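Exo-poly-alpha-D-galacturonosidase (Thermotoga maritima, PDB 3JUR) probably hydrolyses polygalacturonan, the backbone of pectin, from the chain end as an exo-acting, heat-tolerant glycosidase built on a right-handed parallel beta-helix. Local coordinates at residues 60-71 / 80-91; 102-110 / 267-276. One frame throughout, in Å; residues are numbered along the deposited sequence.

Interaction 1: 60-71 / 80-91; sequences GRLIVPEGVFLT and IELHVKGTIKFI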
loop_
_atom_site.group_PDB
_atom_site.type_symbol
_atom_site.label_atom_id
_atom_site.label_comp_id
_atom_site.label_asym_id
_atom_site.label_seq_id
_atom_site.Cartn_x
_atom_site.Cartn_y
_atom_site.Cartn_z
ATOM N N GLY D 60 -14.960 -58.500 0.318
ATOM C CA GLY D 60 -16.058 -57.923 1.082
ATOM C C GLY D 60 -15.574 -57.019 2.195
ATOM O O GLY D 60 -14.421 -56.580 2.182
ATOM N N ARG D 61 -16.460 -56.758 3.157
ATOM C CA ARG D 61 -16.201 -55.838 4.265
ATOM C C ARG D 61 -15.904 -56.578 5.569
ATOM O O ARG D 61 -16.624 -57.505 5.949
ATOM C CB ARG D 61 -17.385 -54.870 4.469
ATOM C CG ARG D 61 -17.836 -54.110 3.198
ATOM C CD ARG D 61 -18.980 -53.103 3.451
ATOM N NE ARG D 61 -20.213 -53.741 3.931
ATOM C CZ ARG D 61 -21.201 -54.194 3.156
ATOM N NH1 ARG D 61 -21.138 -54.096 1.832
ATOM N NH2 ARG D 61 -22.267 -54.746 3.713
ATOM N N LEU D 62 -14.831 -56.166 6.243
ATOM C CA LEU D 62 -14.509 -56.655 7.583
ATOM C C LEU D 62 -14.910 -55.581 8.590
ATOM O O LEU D 62 -14.335 -54.492 8.611
ATOM C CB LEU D 62 -13.012 -57.005 7.702
ATOM C CG LEU D 62 -12.377 -57.296 9.076
ATOM C CD1 LEU D 62 -13.162 -58.325 9.887
ATOM C CD2 LEU D 62 -10.927 -57.734 8.940
ATOM N N ILE D 63 -15.901 -55.893 9.418
ATOM C CA ILE D 63 -16.404 -54.933 10.395
ATOM C C ILE D 63 -15.659 -55.059 11.725
ATOM O O ILE D 63 -15.662 -56.119 12.356
ATOM C CB ILE D 63 -17.945 -55.055 10.584
ATOM C CG1 ILE D 63 -18.672 -54.639 9.296
ATOM C CG2 ILE D 63 -18.429 -54.204 11.766
ATOM C CD1 ILE D 63 -20.082 -55.179 9.177
ATOM N N VAL D 64 -15.005 -53.970 12.116
ATOM C CA VAL D 64 -14.371 -53.843 13.423
ATOM C C VAL D 64 -15.268 -52.943 14.278
ATOM O O VAL D 64 -15.271 -51.722 14.095
ATOM C CB VAL D 64 -12.947 -53.216 13.321
ATOM C CG1 VAL D 64 -12.278 -53.166 14.687
ATOM C CG2 VAL D 64 -12.081 -53.974 12.322
ATOM N N PRO D 65 -16.031 -53.539 15.211
ATOM C CA PRO D 65 -17.005 -52.775 15.993
ATOM C C PRO D 65 -16.372 -51.970 17.136
ATOM O O PRO D 65 -15.140 -51.908 17.247
ATOM C CB PRO D 65 -17.933 -53.865 16.547
ATOM C CG PRO D 65 -17.081 -55.078 16.647
ATOM C CD PRO D 65 -16.005 -54.967 15.598
ATOM N N GLU D 66 -17.221 -51.353 17.960
ATOM C CA GLU D 66 -16.808 -50.651 19.180
ATOM C C GLU D 66 -15.841 -51.498 20.019
ATOM O O GLU D 66 -15.966 -52.724 20.081
ATOM C CB GLU D 66 -18.056 -50.290 20.005
ATOM C CG GLU D 66 -17.817 -49.852 21.461
ATOM C CD GLU D 66 -18.992 -50.197 22.390
ATOM O OE1 GLU D 66 -19.474 -51.353 22.356
ATOM O OE2 GLU D 66 -19.433 -49.317 23.164
ATOM N N GLY D 67 -14.884 -50.828 20.655
ATOM C CA GLY D 67 -13.907 -51.478 21.527
ATOM C C GLY D 67 -12.493 -51.113 21.118
ATOM O O GLY D 67 -12.291 -50.404 20.122
ATOM N N VAL D 68 -11.515 -51.581 21.894
ATOM C CA VAL D 68 -10.102 -51.437 21.528
ATOM C C VAL D 68 -9.533 -52.816 21.194
ATOM O O VAL D 68 -9.573 -53.731 22.016
ATOM C CB VAL D 68 -9.256 -50.732 22.629
ATOM C CG1 VAL D 68 -7.813 -50.539 22.160
ATOM C CG2 VAL D 68 -9.868 -49.377 23.014
ATOM N N PHE D 69 -9.017 -52.953 19.976
ATOM C CA PHE D 69 -8.543 -54.236 19.463
ATOM C C PHE D 69 -7.024 -54.254 19.276
ATOM O O PHE D 69 -6.488 -53.559 18.401
ATOM C CB PHE D 69 -9.261 -54.570 18.150
ATOM C CG PHE D 69 -10.731 -54.843 18.321
ATOM C CD1 PHE D 69 -11.186 -56.136 18.551
ATOM C CD2 PHE D 69 -11.659 -53.808 18.262
ATOM C CE1 PHE D 69 -12.548 -56.396 18.713
ATOM C CE2 PHE D 69 -13.021 -54.058 18.429
ATOM C CZ PHE D 69 -13.464 -55.352 18.650
ATOM N N LEU D 70 -6.344 -55.035 20.116
ATOM C CA LEU D 70 -4.885 -55.175 20.057
ATOM C C LEU D 70 -4.490 -56.168 18.981
ATOM O O LEU D 70 -5.054 -57.255 18.902
ATOM C CB LEU D 70 -4.313 -55.641 21.405
ATOM C CG LEU D 70 -4.392 -54.727 22.632
ATOM C CD1 LEU D 70 -3.520 -55.286 23.752
ATOM C CD2 LEU D 70 -3.980 -53.298 22.305
ATOM N N THR D 71 -3.513 -55.791 18.163
ATOM C CA THR D 71 -3.061 -56.629 17.055
ATOM C C THR D 71 -1.660 -56.244 16.584
ATOM O O THR D 71 -1.221 -55.104 16.768
ATOM C CB THR D 71 -4.048 -56.576 15.840
ATOM O OG1 THR D 71 -3.494 -57.292 14.730
ATOM C CG2 THR D 71 -4.319 -55.145 15.412
ATOM N N ILE D 80 -10.864 -56.164 -0.426
ATOM C CA ILE D 80 -11.138 -56.096 1.008
ATOM C C ILE D 80 -11.325 -54.655 1.486
ATOM O O ILE D 80 -10.493 -53.775 1.209
ATOM C CB ILE D 80 -10.017 -56.792 1.842
ATOM C CG1 ILE D 80 -9.881 -58.279 1.469
ATOM C CG2 ILE D 80 -10.244 -56.614 3.353
ATOM C CD1 ILE D 80 -11.120 -59.145 1.708
ATOM N N GLU D 81 -12.429 -54.429 2.194
ATOM C CA GLU D 81 -12.663 -53.173 2.899
ATOM C C GLU D 81 -12.544 -53.402 4.404
ATOM O O GLU D 81 -13.278 -54.212 4.978
ATOM C CB GLU D 81 -14.042 -52.604 2.553
ATOM C CG GLU D 81 -14.387 -51.275 3.246
ATOM C CD GLU D 81 -15.832 -50.851 3.016
ATOM O OE1 GLU D 81 -16.317 -50.977 1.870
ATOM O OE2 GLU D 81 -16.488 -50.391 3.975
ATOM N N LEU D 82 -11.604 -52.704 5.031
ATOM C CA LEU D 82 -11.466 -52.736 6.477
ATOM C C LEU D 82 -12.307 -51.605 7.083
ATOM O O LEU D 82 -11.926 -50.436 7.019
ATOM C CB LEU D 82 -9.988 -52.614 6.865
ATOM C CG LEU D 82 -9.573 -52.657 8.340
ATOM C CD1 LEU D 82 -9.872 -54.014 9.002
ATOM C CD2 LEU D 82 -8.092 -52.296 8.478
ATOM N N HIS D 83 -13.456 -51.966 7.655
ATOM C CA HIS D 83 -14.408 -50.988 8.186
ATOM C C HIS D 83 -14.235 -50.828 9.698
ATOM O O HIS D 83 -14.600 -51.712 10.479
ATOM C CB HIS D 83 -15.842 -51.378 7.807
ATOM C CG HIS D 83 -16.877 -50.370 8.206
ATOM N ND1 HIS D 83 -16.966 -49.119 7.629
ATOM C CD2 HIS D 83 -17.879 -50.435 9.115
ATOM C CE1 HIS D 83 -17.969 -48.455 8.175
ATOM N NE2 HIS D 83 -18.539 -49.230 9.080
ATOM N N VAL D 84 -13.659 -49.692 10.094
ATOM C CA VAL D 84 -13.253 -49.453 11.476
ATOM C C VAL D 84 -14.224 -48.529 12.216
ATOM O O VAL D 84 -14.299 -47.317 11.925
ATOM C CB VAL D 84 -11.811 -48.869 11.557
ATOM C CG1 VAL D 84 -11.283 -48.956 12.984
ATOM C CG2 VAL D 84 -10.874 -49.604 10.610
ATOM N N LYS D 85 -14.962 -49.106 13.166
ATOM C CA LYS D 85 -15.860 -48.342 14.039
ATOM C C LYS D 85 -15.191 -48.067 15.387
ATOM O O LYS D 85 -15.278 -46.958 15.909
ATOM C CB LYS D 85 -17.179 -49.088 14.267
ATOM C CG LYS D 85 -18.107 -49.148 13.067
ATOM C CD LYS D 85 -19.357 -49.953 13.430
ATOM C CE LYS D 85 -20.429 -49.873 12.354
ATOM N NZ LYS D 85 -21.705 -50.491 12.834
ATOM N N GLY D 86 -14.538 -49.086 15.945
ATOM C CA GLY D 86 -13.807 -48.951 17.207
ATOM C C GLY D 86 -12.387 -48.456 16.980
ATOM O O GLY D 86 -12.136 -47.669 16.069
ATOM N N THR D 87 -11.466 -48.921 17.818
ATOM C CA THR D 87 -10.052 -48.597 17.704
ATOM C C THR D 87 -9.269 -49.864 17.360
ATOM O O THR D 87 -9.475 -50.920 17.977
ATOM C CB THR D 87 -9.505 -47.985 19.032
ATOM O OG1 THR D 87 -10.166 -46.742 19.309
ATOM C CG2 THR D 87 -7.984 -47.742 18.969
ATOM N N ILE D 88 -8.398 -49.767 16.360
ATOM C CA ILE D 88 -7.382 -50.790 16.133
ATOM C C ILE D 88 -6.088 -50.267 16.746
ATOM O O ILE D 88 -5.527 -49.271 16.272
ATOM C CB ILE D 88 -7.182 -51.123 14.628
ATOM C CG1 ILE D 88 -8.478 -51.669 14.013
ATOM C CG2 ILE D 88 -6.057 -52.135 14.462
ATOM C CD1 ILE D 88 -8.437 -51.852 12.500
ATOM N N LYS D 89 -5.640 -50.917 17.819
ATOM C CA LYS D 89 -4.434 -50.491 18.525
ATOM C C LYS D 89 -3.319 -51.494 18.286
ATOM O O LYS D 89 -3.408 -52.655 18.705
ATOM C CB LYS D 89 -4.696 -50.317 20.028
ATOM C CG LYS D 89 -3.487 -49.797 20.803
ATOM C CD LYS D 89 -3.788 -49.579 22.287
ATOM C CE LYS D 89 -2.579 -48.999 23.018
ATOM N NZ LYS D 89 -2.129 -47.726 22.380
ATOM N N PHE D 90 -2.264 -51.038 17.619
ATOM C CA PHE D 90 -1.177 -51.917 17.219
ATOM C C PHE D 90 -0.187 -52.163 18.340
ATOM O O PHE D 90 0.230 -51.228 19.019
ATOM C CB PHE D 90 -0.491 -51.380 15.965
ATOM C CG PHE D 90 -1.364 -51.438 14.754
ATOM C CD1 PHE D 90 -2.205 -50.373 14.434
ATOM C CD2 PHE D 90 -1.384 -52.574 13.955
ATOM C CE1 PHE D 90 -3.031 -50.432 13.325
ATOM C CE2 PHE D 90 -2.208 -52.642 12.842
ATOM C CZ PHE D 90 -3.031 -51.574 12.527
ATOM N N ILE D 91 0.162 -53.432 18.541
ATOM C CA ILE D 91 1.129 -53.815 19.572
ATOM C C ILE D 91 2.549 -53.447 19.111
ATOM O O ILE D 91 3.028 -53.962 18.099
ATOM C CB ILE D 91 1.013 -55.313 19.957
ATOM C CG1 ILE D 91 -0.425 -55.645 20.391
ATOM C CG2 ILE D 91 2.000 -55.655 21.077
ATOM C CD1 ILE D 91 -0.776 -57.132 20.363
#
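Gly60 to Thr71 lies on Ile80 to Ile91 as part of one turn of a parallel beta-helix lies on the matching part of the next. Backbone bonds do most of the joining. Strands 60-64 and 80-84 run parallel at 22°, their axes 4.7 Å apart, and the bonds pass back and forth: Glu81 N to Gly60 O, Leu62 N to Glu81 O, His83 N to Leu62 O, Val64 N to His83 O. At the corner Val64 O receives Lys85 N at 2.8 Å and, weakly, Gly86 N. The corner in 60-71 has one residue more than that in 80-91, so strand 68-71 pairs with 87-90 in a register shifted by one, starting at Thr87 N to Gly67 O. Gly86 fits where a CB would run into Pro65 O and Gly67 O.

Apolar contacts fill the inner side. Leu82 CD1 touches both Leu62 CD2 (3.9 Å) and Val64 CG2 (4.0 Å), the two leucines lying side by side. The Val64 and Ile88 side chains cross at about a right angle, CG1 to CG1. Thr71 OG1 stands anti to the backbone N (chi1 174°), which leaves CG2 wedged between N and the carbonyl carbon and set against Ile88 CG2 at 3.6 Å. A polar atom also meets a ring here: Thr87 O lies at the edge of the Phe69 ring, in its plane, 3.6 Å from Phe69 CD2.

On the outer side Arg61 and Glu81 run alongside each other, yet only the methylenes of Arg61 meet the carboxylate (CD to OE2, 3.7 Å); the charged ends turn to Glu27 and Thr128. Leu70 CD2 lies alongside Lys89 CD; the Lys89 amine goes on to Asp134.

Strand 27-29 flanks 60-64, strand 132-134 continues the stack beyond 87-90, and helix 44-57 covers Leu62, Thr71 and Ile80 at the end of the beta-helix.

Interaction 2: 102-110 / 267-276; sequences LTRFEGIEL and SGRDADGRRI
Arg269 meets Glu106 and Gly107 at the type I' turn, Phe105 to Ile108, of a beta-hairpin that packs against helix 270-276 beside the beta-helix. Arg269 has the most surface buried. The side chain runs out extended and bends at chi3 (-72°), which brings NE to Glu106 O at 2.8 Å, near the edge of the guanidinium; NH1 goes on to Glu304. Its backbone N takes the next carbonyl, Gly107 O (3.0 Å), from above the carbonyl plane. One residue thus holds two successive peptides of the turn. Gly107 leaves room for this, since a CB there would collide with Arg269 CB. Ile108 CD1 lies against Arg269 CD.

Asp272, on helix 270-276, divides its oxygens. OD2 accepts Glu109 N at 3.0 Å in a nearly straight bond (173°), while OD1 is gripped by Arg275 NH2 and by Arg180. Glu109 CB and CG pack against OD2. The two arginines would probably favour the charged carboxylate, though Glu109 OE2, 4.5 Å from Asp272 OD2, works against it.

Ile276 CD1 touches both Arg104 NH2 and Glu109 CD, packing against the weak Arg104-Glu109 leg of a salt-bridge network that includes Asp272 and Arg275. Glu109 OE1 also bonds the Tyr196 hydroxyl. Arg275 NH2 reaches Glu109 OE2 at 3.1 Å; the oxygen lies in the guanidinium plane, but the nitrogen stands 48° out of the carboxylate plane.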
loop_
_atom_site.group_PDB
_atom_site.type_symbol
_atom_site.label_atom_id
_atom_site.label_comp_id
_atom_site.label_asym_id
_atom_site.label_seq_id
_atom_site.Cartn_x
_atom_site.Cartn_y
_atom_site.Cartn_z
ATOM N N LEU D 102 8.568 -56.437 1.342
ATOM C CA LEU D 102 8.943 -55.393 0.393
ATOM C C LEU D 102 8.331 -54.078 0.838
ATOM O O LEU D 102 7.113 -53.970 0.989
ATOM C CB LEU D 102 8.474 -55.734 -1.025
ATOM C CG LEU D 102 8.686 -54.686 -2.128
ATOM C CD1 LEU D 102 10.169 -54.448 -2.429
ATOM C CD2 LEU D 102 7.953 -55.111 -3.388
ATOM N N THR D 103 9.188 -53.085 1.052
ATOM C CA THR D 103 8.752 -51.784 1.542
ATOM C C THR D 103 9.749 -50.696 1.117
ATOM O O THR D 103 10.556 -50.900 0.197
ATOM C CB THR D 103 8.472 -51.807 3.093
ATOM O OG1 THR D 103 7.794 -50.607 3.494
ATOM C CG2 THR D 103 9.755 -51.981 3.913
ATOM N N ARG D 104 9.692 -49.547 1.771
ATOM C CA ARG D 104 10.519 -48.423 1.377
ATOM C C ARG D 104 10.880 -47.599 2.606
ATOM O O ARG D 104 10.063 -47.447 3.513
ATOM C CB ARG D 104 9.763 -47.578 0.342
ATOM C CG ARG D 104 10.644 -47.046 -0.773
ATOM C CD ARG D 104 9.878 -46.211 -1.781
ATOM N NE ARG D 104 9.659 -46.941 -3.024
ATOM C CZ ARG D 104 9.609 -46.381 -4.228
ATOM N NH1 ARG D 104 9.778 -45.067 -4.372
ATOM N NH2 ARG D 104 9.399 -47.138 -5.294
ATOM N N PHE D 105 12.107 -47.092 2.659
ATOM C CA PHE D 105 12.496 -46.164 3.723
ATOM C C PHE D 105 13.126 -44.907 3.137
ATOM O O PHE D 105 14.172 -44.967 2.492
ATOM C CB PHE D 105 13.447 -46.822 4.734
ATOM C CG PHE D 105 13.664 -46.004 5.989
ATOM C CD1 PHE D 105 12.880 -46.217 7.117
ATOM C CD2 PHE D 105 14.650 -45.013 6.035
ATOM C CE1 PHE D 105 13.078 -45.472 8.274
ATOM C CE2 PHE D 105 14.852 -44.257 7.185
ATOM C CZ PHE D 105 14.064 -44.490 8.309
ATOM N N GLU D 106 12.474 -43.774 3.377
ATOM C CA GLU D 106 12.895 -42.463 2.852
ATOM C C GLU D 106 13.370 -42.523 1.396
ATOM O O GLU D 106 14.463 -42.050 1.054
ATOM C CB GLU D 106 13.915 -41.795 3.790
ATOM C CG GLU D 106 13.303 -41.415 5.147
ATOM C CD GLU D 106 14.261 -40.682 6.077
ATOM O OE1 GLU D 106 15.468 -41.007 6.099
ATOM O OE2 GLU D 106 13.794 -39.785 6.808
ATOM N N GLY D 107 12.529 -43.124 0.552
ATOM C CA GLY D 107 12.738 -43.146 -0.894
ATOM C C GLY D 107 13.582 -44.276 -1.466
ATOM O O GLY D 107 13.814 -44.316 -2.676
ATOM N N ILE D 108 14.046 -45.190 -0.618
ATOM C CA ILE D 108 14.825 -46.342 -1.097
ATOM C C ILE D 108 14.147 -47.665 -0.715
ATOM O O ILE D 108 13.797 -47.879 0.452
ATOM C CB ILE D 108 16.309 -46.311 -0.603
ATOM C CG1 ILE D 108 17.027 -45.045 -1.095
ATOM C CG2 ILE D 108 17.075 -47.563 -1.077
ATOM C CD1 ILE D 108 18.308 -44.721 -0.352
ATOM N N GLU D 109 13.962 -48.535 -1.709
ATOM C CA GLU D 109 13.337 -49.842 -1.508
ATOM C C GLU D 109 14.220 -50.779 -0.694
ATOM O O GLU D 109 15.445 -50.767 -0.825
ATOM C CB GLU D 109 13.014 -50.498 -2.851
ATOM C CG GLU D 109 11.915 -49.802 -3.637
ATOM C CD GLU D 109 11.419 -50.632 -4.806
ATOM O OE1 GLU D 109 10.221 -50.520 -5.154
ATOM O OE2 GLU D 109 12.226 -51.396 -5.374
ATOM N N LEU D 110 13.584 -51.586 0.147
ATOM C CA LEU D 110 14.285 -52.561 0.978
ATOM C C LEU D 110 13.315 -53.618 1.508
ATOM O O LEU D 110 12.098 -53.514 1.321
ATOM C CB LEU D 110 14.989 -51.857 2.151
ATOM C CG LEU D 110 14.166 -51.466 3.385
ATOM C CD1 LEU D 110 15.079 -51.076 4.521
ATOM C CD2 LEU D 110 13.169 -50.350 3.090
ATOM N N SER D 267 8.877 -39.543 -5.058
ATOM C CA SER D 267 9.063 -40.508 -6.155
ATOM C C SER D 267 10.438 -41.191 -6.135
ATOM O O SER D 267 11.033 -41.468 -7.188
ATOM C CB SER D 267 8.814 -39.853 -7.524
ATOM O OG SER D 267 9.701 -38.775 -7.748
ATOM N N GLY D 268 10.933 -41.474 -4.934
ATOM C CA GLY D 268 12.203 -42.177 -4.780
ATOM C C GLY D 268 13.400 -41.251 -4.645
ATOM O O GLY D 268 13.363 -40.086 -5.048
ATOM N N ARG D 269 14.472 -41.796 -4.087
ATOM C CA ARG D 269 15.660 -41.031 -3.755
ATOM C C ARG D 269 16.858 -41.520 -4.564
ATOM O O ARG D 269 17.109 -42.724 -4.655
ATOM C CB ARG D 269 15.936 -41.166 -2.255
ATOM C CG ARG D 269 17.198 -40.480 -1.751
ATOM C CD ARG D 269 17.468 -40.851 -0.296
ATOM N NE ARG D 269 16.510 -40.221 0.614
ATOM C CZ ARG D 269 16.801 -39.225 1.448
ATOM N NH1 ARG D 269 15.856 -38.711 2.231
ATOM N NH2 ARG D 269 18.035 -38.737 1.503
ATOM N N ASP D 270 17.587 -40.573 -5.152
ATOM C CA ASP D 270 18.873 -40.834 -5.807
ATOM C C ASP D 270 18.835 -42.022 -6.784
ATOM O O ASP D 270 17.845 -42.193 -7.502
ATOM C CB ASP D 270 19.991 -40.962 -4.755
ATOM C CG ASP D 270 20.088 -39.735 -3.838
ATOM O OD1 ASP D 270 19.539 -38.663 -4.176
ATOM O OD2 ASP D 270 20.720 -39.837 -2.766
ATOM N N ALA D 271 19.891 -42.834 -6.809
ATOM C CA ALA D 271 20.000 -43.941 -7.764
ATOM C C ALA D 271 18.759 -44.845 -7.827
ATOM O O ALA D 271 18.305 -45.189 -8.919
ATOM C CB ALA D 271 21.260 -44.766 -7.506
ATOM N N ASP D 272 18.212 -45.202 -6.665
ATOM C CA ASP D 272 17.032 -46.077 -6.588
ATOM C C ASP D 272 15.809 -45.427 -7.240
ATOM O O ASP D 272 15.042 -46.091 -7.940
ATOM C CB ASP D 272 16.720 -46.439 -5.135
ATOM C CG ASP D 272 16.165 -47.840 -4.986
ATOM O OD1 ASP D 272 16.871 -48.800 -5.346
ATOM O OD2 ASP D 272 15.028 -47.986 -4.495
ATOM N N GLY D 273 15.644 -44.128 -7.003
ATOM C CA GLY D 273 14.585 -43.338 -7.625
ATOM C C GLY D 273 14.726 -43.220 -9.133
ATOM O O GLY D 273 13.734 -43.290 -9.857
ATOM N N ARG D 274 15.960 -43.042 -9.610
ATOM C CA ARG D 274 16.236 -43.006 -11.052
ATOM C C ARG D 274 16.067 -44.365 -11.720
ATOM O O ARG D 274 15.602 -44.436 -12.855
ATOM C CB ARG D 274 17.639 -42.479 -11.347
ATOM C CG ARG D 274 17.772 -40.995 -11.215
ATOM C CD ARG D 274 19.220 -40.576 -11.343
ATOM N NE ARG D 274 19.544 -39.702 -10.228
ATOM C CZ ARG D 274 20.455 -39.960 -9.298
ATOM N NH1 ARG D 274 21.200 -41.051 -9.356
ATOM N NH2 ARG D 274 20.632 -39.093 -8.315
ATOM N N ARG D 275 16.469 -45.429 -11.024
ATOM C CA ARG D 275 16.318 -46.803 -11.521
ATOM C C ARG D 275 14.849 -47.126 -11.814
ATOM O O ARG D 275 14.518 -47.560 -12.921
ATOM C CB ARG D 275 16.910 -47.824 -10.530
ATOM C CG ARG D 275 16.656 -49.305 -10.897
ATOM C CD ARG D 275 17.113 -50.275 -9.803
ATOM N NE ARG D 275 16.423 -50.072 -8.522
ATOM C CZ ARG D 275 15.319 -50.717 -8.142
ATOM N NH1 ARG D 275 14.756 -51.616 -8.938
ATOM N NH2 ARG D 275 14.772 -50.462 -6.958
ATOM N N ILE D 276 13.982 -46.905 -10.824
ATOM C CA ILE D 276 12.545 -47.170 -10.965
ATOM C C ILE D 276 11.933 -46.193 -11.975
ATOM O O ILE D 276 11.109 -46.583 -12.804
ATOM C CB ILE D 276 11.829 -47.138 -9.592
ATOM C CG1 ILE D 276 12.337 -48.289 -8.715
ATOM C CG2 ILE D 276 10.308 -47.238 -9.752
ATOM C CD1 ILE D 276 12.198 -48.050 -7.230
#

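How the interactions relate
From the N terminus, interaction 1 closes first: only eight residues, 72-79, separate its segments, so it is a local step from one turn of the beta-helix to the next, near the end covered by helix 44-57. The chain then leaves strand 87-90 and soon enters the hairpin of interaction 2, whose partner is reached 156 residues later, after several more turns. The two contacts follow in series, neither nested nor crossed. Their centres are 31 Å apart and their nearest atoms about 14 Å. Interaction 1 builds the stack itself, whereas interaction 2 ties an early excursion from the stack to the loop and helix 267-276 that follow strand 263-265.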